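Local atomic coordinates of putative cellulase CEL6 (Mycobacterium tuberculosis, PDB entry 1UP3), a protein that probably hydrolyses beta-1,4-glucosidic bonds of cellulose as a glycoside hydrolase family 6 endoglucanase. Residues 278-282 with 283-287; 191-194 with 195-199; 102-105 with 106-110. All coordinates share one frame; numbering follows the deposited sequence.

In the fold
All three contacts are local, each at a helix end of the parallel-stranded family 6 catalytic domain. Contacts 1 and 2 sit at helix starts, in loops that follow strands 254-258 and 184-187; contact 3 closes helix 94-108. Contact 2 reaches the bound sugar, by a hydrogen bond from Asn191 and with the Tyr193 side chain about 4 Å from another glucose unit. In contact 1 the Tyr284 side chain lies about 14 Å from a glucose unit but about 4 Å from a bound polyether. Centres of contacts 1 and 2 are about 22 Å apart, their nearest atoms about 9 Å. Contact 3 lies about 32 Å from both, centre to centre, across the chain's centre from contact 2.

Contact 1: 278-282 with 283-287; sequences GRFVS and QYAID
Val281 packs its isopropyl group against one face of the Tyr284 ring, three residues further on. Val281 CG1 stands 4.0 Å from the Tyr284 ring centroid and 17° off the ring normal, a CH-pi contact. Val281 CG2 is 3.9 Å from Tyr284 CD2, so on the same face CG1 lies toward the CD1 side and CG2 toward the CD2 side. The first torsion of Val281 accounts for this: CG1 is anti to the backbone N (chi1 -176°) and swings beside the carbonyl carbon, facing the helix. Val281 is the N-cap of helix 282-291, and its carbonyl O receives Ala285 N at 3.3 Å, with a weak second bond from Tyr284 N. Ser282 contributes mainly backbone, its O accepting from Ile286 N at 2.9 Å. Ile286 CG1 also comes within 3.3 Å of Ser282 O. Phe280 CZ meets Ala285 CB at 3.9 Å, the methyl approaching the ring obliquely, and both side chains also touch Leu32 of helix 30-36. Gln283, bent at chi2 (74°), brings NE2 to Asp287 OD1 at 2.7 Å, the acceptor being met from above its carboxylate plane. Tyr284 and Asp287 belong to a pocket occupied by a polyether, probably from the crystallisation liquor.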
# COMPACT_ATOMS: atom_id res chain seq x y z
N GLY A 278 -5.03 10.28 -6.36
CA GLY A 278 -3.70 10.58 -5.85
C GLY A 278 -3.40 12.02 -5.50
O GLY A 278 -2.39 12.31 -4.83
N ARG A 279 -4.27 12.93 -5.92
CA ARG A 279 -4.11 14.34 -5.62
C ARG A 279 -4.46 14.57 -4.14
O ARG A 279 -5.51 14.17 -3.66
CB ARG A 279 -5.05 15.17 -6.50
CG ARG A 279 -5.36 16.55 -6.01
CD ARG A 279 -4.43 17.67 -6.46
NE ARG A 279 -3.46 17.34 -7.50
CZ ARG A 279 -3.74 17.14 -8.79
NH1 ARG A 279 -4.99 17.16 -9.23
NH2 ARG A 279 -2.76 16.86 -9.64
N PHE A 280 -3.56 15.24 -3.43
CA PHE A 280 -3.80 15.56 -2.03
C PHE A 280 -4.83 16.66 -1.88
O PHE A 280 -4.75 17.71 -2.53
CB PHE A 280 -2.50 16.01 -1.34
CG PHE A 280 -2.65 16.21 0.12
CD1 PHE A 280 -2.62 15.14 1.00
CD2 PHE A 280 -2.87 17.48 0.64
CE1 PHE A 280 -2.78 15.33 2.37
CE2 PHE A 280 -3.03 17.66 2.03
CZ PHE A 280 -3.00 16.61 2.88
N VAL A 281 -5.77 16.44 -0.97
CA VAL A 281 -6.84 17.38 -0.69
C VAL A 281 -6.80 17.65 0.81
O VAL A 281 -7.17 16.79 1.62
CB VAL A 281 -8.22 16.81 -1.06
CG1 VAL A 281 -9.33 17.84 -0.84
CG2 VAL A 281 -8.22 16.33 -2.48
N SER A 282 -6.39 18.86 1.20
CA SER A 282 -6.28 19.14 2.64
C SER A 282 -7.57 18.85 3.40
O SER A 282 -7.56 18.34 4.52
CB SER A 282 -5.84 20.59 2.93
OG SER A 282 -4.48 20.76 2.62
N GLN A 283 -8.72 19.24 2.83
CA GLN A 283 -10.01 19.04 3.46
C GLN A 283 -10.27 17.56 3.76
O GLN A 283 -10.84 17.24 4.77
CB GLN A 283 -11.15 19.60 2.59
CG GLN A 283 -12.51 19.46 3.25
CD GLN A 283 -12.66 20.44 4.34
OE1 GLN A 283 -12.54 21.65 4.10
NE2 GLN A 283 -12.83 19.97 5.59
N TYR A 284 -9.87 16.68 2.85
CA TYR A 284 -10.04 15.25 3.07
C TYR A 284 -9.22 14.77 4.27
O TYR A 284 -9.75 14.01 5.13
CB TYR A 284 -9.65 14.44 1.84
CG TYR A 284 -10.64 14.47 0.67
CD1 TYR A 284 -11.77 15.29 0.68
CD2 TYR A 284 -10.35 13.78 -0.47
CE1 TYR A 284 -12.63 15.31 -0.40
CE2 TYR A 284 -11.21 13.78 -1.58
CZ TYR A 284 -12.35 14.53 -1.52
OH TYR A 284 -13.22 14.56 -2.61
N ALA A 285 -7.97 15.21 4.36
CA ALA A 285 -7.13 14.86 5.53
C ALA A 285 -7.73 15.42 6.83
O ALA A 285 -7.81 14.72 7.86
CB ALA A 285 -5.70 15.31 5.35
N ILE A 286 -8.18 16.67 6.78
CA ILE A 286 -8.78 17.30 7.96
C ILE A 286 -10.04 16.55 8.40
O ILE A 286 -10.25 16.32 9.59
CB ILE A 286 -9.04 18.78 7.65
CG1 ILE A 286 -7.72 19.50 7.57
CG2 ILE A 286 -9.92 19.45 8.71
CD1 ILE A 286 -7.75 20.86 6.85
N ASP A 287 -10.92 16.18 7.46
CA ASP A 287 -12.14 15.46 7.82
C ASP A 287 -11.84 14.07 8.44
O ASP A 287 -12.45 13.68 9.45
CB ASP A 287 -13.09 15.33 6.63
CG ASP A 287 -13.67 16.70 6.17
OD1 ASP A 287 -13.54 17.73 6.86
OD2 ASP A 287 -14.28 16.81 5.09

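Contact 2: 191-194 with 195-199. With BGC (beta-D-glucopyranose), chain B.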
# COMPACT_ATOMS: atom_id res chain seq x y z
N ASN A 191 -8.58 1.03 1.69
CA ASN A 191 -9.98 0.77 2.07
C ASN A 191 -10.20 1.07 3.55
O ASN A 191 -9.39 1.75 4.16
CB ASN A 191 -10.38 -0.63 1.63
CG ASN A 191 -11.82 -0.70 1.20
OD1 ASN A 191 -12.72 -0.42 1.99
ND2 ASN A 191 -12.06 -1.07 -0.08
N PHE A 192 -11.31 0.61 4.08
CA PHE A 192 -11.89 1.16 5.29
C PHE A 192 -12.37 0.11 6.27
O PHE A 192 -12.98 0.49 7.27
CB PHE A 192 -13.08 2.10 4.90
CG PHE A 192 -12.70 3.19 3.92
CD1 PHE A 192 -12.20 4.39 4.36
CD2 PHE A 192 -12.79 2.96 2.55
CE1 PHE A 192 -11.82 5.37 3.44
CE2 PHE A 192 -12.39 3.92 1.64
CZ PHE A 192 -11.91 5.10 2.07
N TYR A 193 -12.13 -1.19 5.99
CA TYR A 193 -12.68 -2.23 6.84
C TYR A 193 -11.96 -2.26 8.20
O TYR A 193 -10.80 -1.91 8.28
CB TYR A 193 -12.65 -3.59 6.14
CG TYR A 193 -13.51 -3.59 4.92
CD1 TYR A 193 -14.89 -3.61 5.05
CD2 TYR A 193 -12.97 -3.47 3.63
CE1 TYR A 193 -15.71 -3.54 3.94
CE2 TYR A 193 -13.80 -3.39 2.52
CZ TYR A 193 -15.14 -3.41 2.68
OH TYR A 193 -15.97 -3.31 1.56
N THR A 194 -12.67 -2.67 9.26
CA THR A 194 -12.12 -2.65 10.58
C THR A 194 -10.90 -3.57 10.70
O THR A 194 -10.80 -4.62 10.03
CB THR A 194 -13.14 -3.04 11.68
OG1 THR A 194 -13.56 -4.43 11.51
CG2 THR A 194 -14.35 -2.16 11.62
N THR A 195 -10.00 -3.19 11.58
CA THR A 195 -8.83 -4.00 11.85
C THR A 195 -9.19 -5.40 12.29
O THR A 195 -8.60 -6.37 11.82
CB THR A 195 -8.02 -3.33 12.91
OG1 THR A 195 -7.57 -2.06 12.40
CG2 THR A 195 -6.81 -4.14 13.29
N ASP A 196 -10.20 -5.53 13.16
CA ASP A 196 -10.61 -6.85 13.61
C ASP A 196 -11.07 -7.74 12.46
O ASP A 196 -10.71 -8.93 12.42
CB ASP A 196 -11.73 -6.73 14.58
CG ASP A 196 -11.27 -6.30 15.94
OD1 ASP A 196 -10.04 -6.37 16.25
OD2 ASP A 196 -12.11 -5.92 16.78
N GLU A 197 -11.84 -7.18 11.55
CA GLU A 197 -12.31 -7.97 10.42
C GLU A 197 -11.12 -8.41 9.56
O GLU A 197 -11.05 -9.58 9.12
CB GLU A 197 -13.37 -7.24 9.63
CG GLU A 197 -13.94 -8.09 8.50
CD GLU A 197 -15.03 -7.42 7.72
OE1 GLU A 197 -15.79 -6.62 8.28
OE2 GLU A 197 -15.11 -7.71 6.49
N GLU A 198 -10.17 -7.51 9.37
CA GLU A 198 -9.01 -7.85 8.53
C GLU A 198 -8.08 -8.84 9.20
O GLU A 198 -7.47 -9.66 8.49
CB GLU A 198 -8.28 -6.59 8.05
CG GLU A 198 -9.16 -5.60 7.29
CD GLU A 198 -10.08 -6.27 6.32
OE1 GLU A 198 -9.60 -6.70 5.25
OE2 GLU A 198 -11.29 -6.47 6.64
N ILE A 199 -7.97 -8.84 10.53
CA ILE A 199 -7.17 -9.87 11.24
C ILE A 199 -7.79 -11.24 11.03
O ILE A 199 -7.09 -12.23 10.75
CB ILE A 199 -7.06 -9.54 12.76
CG1 ILE A 199 -6.13 -8.33 12.97
CG2 ILE A 199 -6.56 -10.74 13.55
CD1 ILE A 199 -6.19 -7.77 14.38
C2 BGC B . -11.12 0.02 -6.55
C3 BGC B . -9.66 0.43 -6.40
C4 BGC B . -9.33 0.66 -4.92
C5 BGC B . -9.78 -0.58 -4.12
C6 BGC B . -9.62 -0.36 -2.61
C1 BGC B . -11.42 -1.19 -5.66
O2 BGC B . -11.45 -0.22 -7.93
O3 BGC B . -9.36 1.58 -7.17
O4 BGC B . -7.93 0.88 -4.71
O5 BGC B . -11.15 -0.87 -4.32
O6 BGC B . -9.96 -1.53 -1.89
O HOH W 1 -15.35 -4.02 8.87
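From Thr194 to Glu198 the backbone turns from an extended loop into helix 195-208, the first helical bond running from Glu198 N to Thr194 O at 3.0 Å. The Thr194 side chain adds a second: OG1, held between its backbone N and carbonyl carbon (chi1 65°), accepts from Glu197 N at 3.2 Å (N-H...O 155°). This N-cap bond closes the first turn of a helix that follows strand 184-187 in the parallel sheet. Glu197, extended beyond CG, crosses the Thr194 side chain at about a right angle, and a water joins the two residues, accepting from Thr194 N and donating to Glu197 OE1 at 2.7 Å. The same OE1 forms a salt bridge with Arg163, and OE2 bonds to Ser162. Glu198 is bent at chi2 (-42°), which brings its carboxylate obliquely up to Tyr193: Glu198 OE2, which Ser162 OG also binds, comes 3.2 Å from Tyr193 CB. Asn191 ND2 donates almost straight to O6 of a glucose unit of the bound oligosaccharide at 2.8 Å, while OD1 takes Phe192 N on a lone pair, fixing which amide end faces the sugar. Asn191 lines the glycan pocket with Asp82 and Asp120, which hydrogen-bond the same unit.

Contact 3: 102-105 with 106-110; sequences DAVA and SGLGS
Ala103 O takes two donors, the backbone N of Gly107 and the hydroxyl of Ser106. Gly107 N reaches Ala103 O at 3.0 Å as part of the regular helical series, and Ser106 OG donates to Ala103 O at 2.6 Å. The hydroxyl gets there because it sits between its own backbone N and carbonyl carbon (chi1 80°), which turns it back along the helix; its C=O...OG angle of 124° is more bent than the 155° made by Gly107 N. Ser106 is modelled in two conformers and this bond belongs to one of them, so it is doubtful as a constant feature. The remaining backbone bonds join Ser106 N to Asp102 O, Leu108 N to Val104 O, and Gly109 N to Ala105 O at 3.2 Å. A water donates to both Ala105 O, at 2.8 Å, and Gly109 O, bridging the last turn to the residue where the chain leaves the helix; Gly109 does so with positive phi, which favours glycine.

Apolar contact is slight across the turn, Val104 CG1 lying 4.3 Å from Leu108 CD1. Both residues are buried and find most of their apolar partners outside the two segments. Within the beta-alpha-beta unit of strand 72-75, helix 94-108 and strand 113-117, Leu108 packs on Ala113 and Ile115 of the latter strand, while helix 50-66 sets Val53 against Val104 and Val57 against Leu108, and Leu147 of helix 130-147 touches both.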
# COMPACT_ATOMS: atom_id res chain seq x y z
N ASP A 102 13.48 -4.54 -12.16
CA ASP A 102 14.92 -4.70 -12.08
C ASP A 102 15.57 -3.45 -11.53
O ASP A 102 16.52 -3.53 -10.73
CB ASP A 102 15.54 -5.01 -13.44
CG ASP A 102 15.14 -6.35 -13.98
OD1 ASP A 102 14.67 -7.22 -13.23
OD2 ASP A 102 15.27 -6.63 -15.21
N ALA A 103 15.11 -2.32 -12.01
CA ALA A 103 15.65 -1.02 -11.58
C ALA A 103 15.34 -0.73 -10.12
O ALA A 103 16.21 -0.26 -9.39
CB ALA A 103 15.12 0.08 -12.48
N VAL A 104 14.12 -0.98 -9.67
CA VAL A 104 13.79 -0.83 -8.27
C VAL A 104 14.72 -1.70 -7.39
O VAL A 104 15.26 -1.23 -6.38
CB VAL A 104 12.33 -1.19 -7.98
CG1 VAL A 104 12.05 -1.28 -6.50
CG2 VAL A 104 11.37 -0.16 -8.62
N ALA A 105 14.92 -2.95 -7.77
CA ALA A 105 15.80 -3.84 -7.03
C ALA A 105 17.26 -3.34 -7.02
O ALA A 105 17.96 -3.49 -6.01
CB ALA A 105 15.69 -5.25 -7.60
N SER A 106 17.70 -2.77 -8.12
CA SER A 106 19.05 -2.21 -8.19
C SER A 106 19.18 -1.08 -7.20
O SER A 106 20.22 -0.92 -6.54
CB SER A 106 19.35 -1.70 -9.62
OG SER A 106 18.79 -0.42 -9.90
N GLY A 107 18.14 -0.29 -7.03
CA GLY A 107 18.20 0.80 -6.10
C GLY A 107 18.08 0.38 -4.65
O GLY A 107 18.59 1.06 -3.77
N LEU A 108 17.40 -0.73 -4.38
CA LEU A 108 17.31 -1.27 -3.02
C LEU A 108 18.67 -1.76 -2.51
O LEU A 108 18.99 -1.56 -1.35
CB LEU A 108 16.31 -2.42 -2.93
CG LEU A 108 14.82 -2.02 -3.05
CD1 LEU A 108 13.96 -3.27 -3.14
CD2 LEU A 108 14.35 -1.16 -1.89
N GLY A 109 19.44 -2.41 -3.37
CA GLY A 109 20.69 -3.04 -2.97
C GLY A 109 20.44 -3.99 -1.82
O GLY A 109 19.64 -4.92 -1.94
N SER A 110 21.15 -3.76 -0.71
CA SER A 110 20.97 -4.56 0.50
C SER A 110 20.35 -3.73 1.62
O SER A 110 20.46 -4.11 2.79
CB SER A 110 22.32 -5.16 0.94
OG SER A 110 22.68 -6.23 0.09
O HOH W 2 18.64 -5.61 -4.33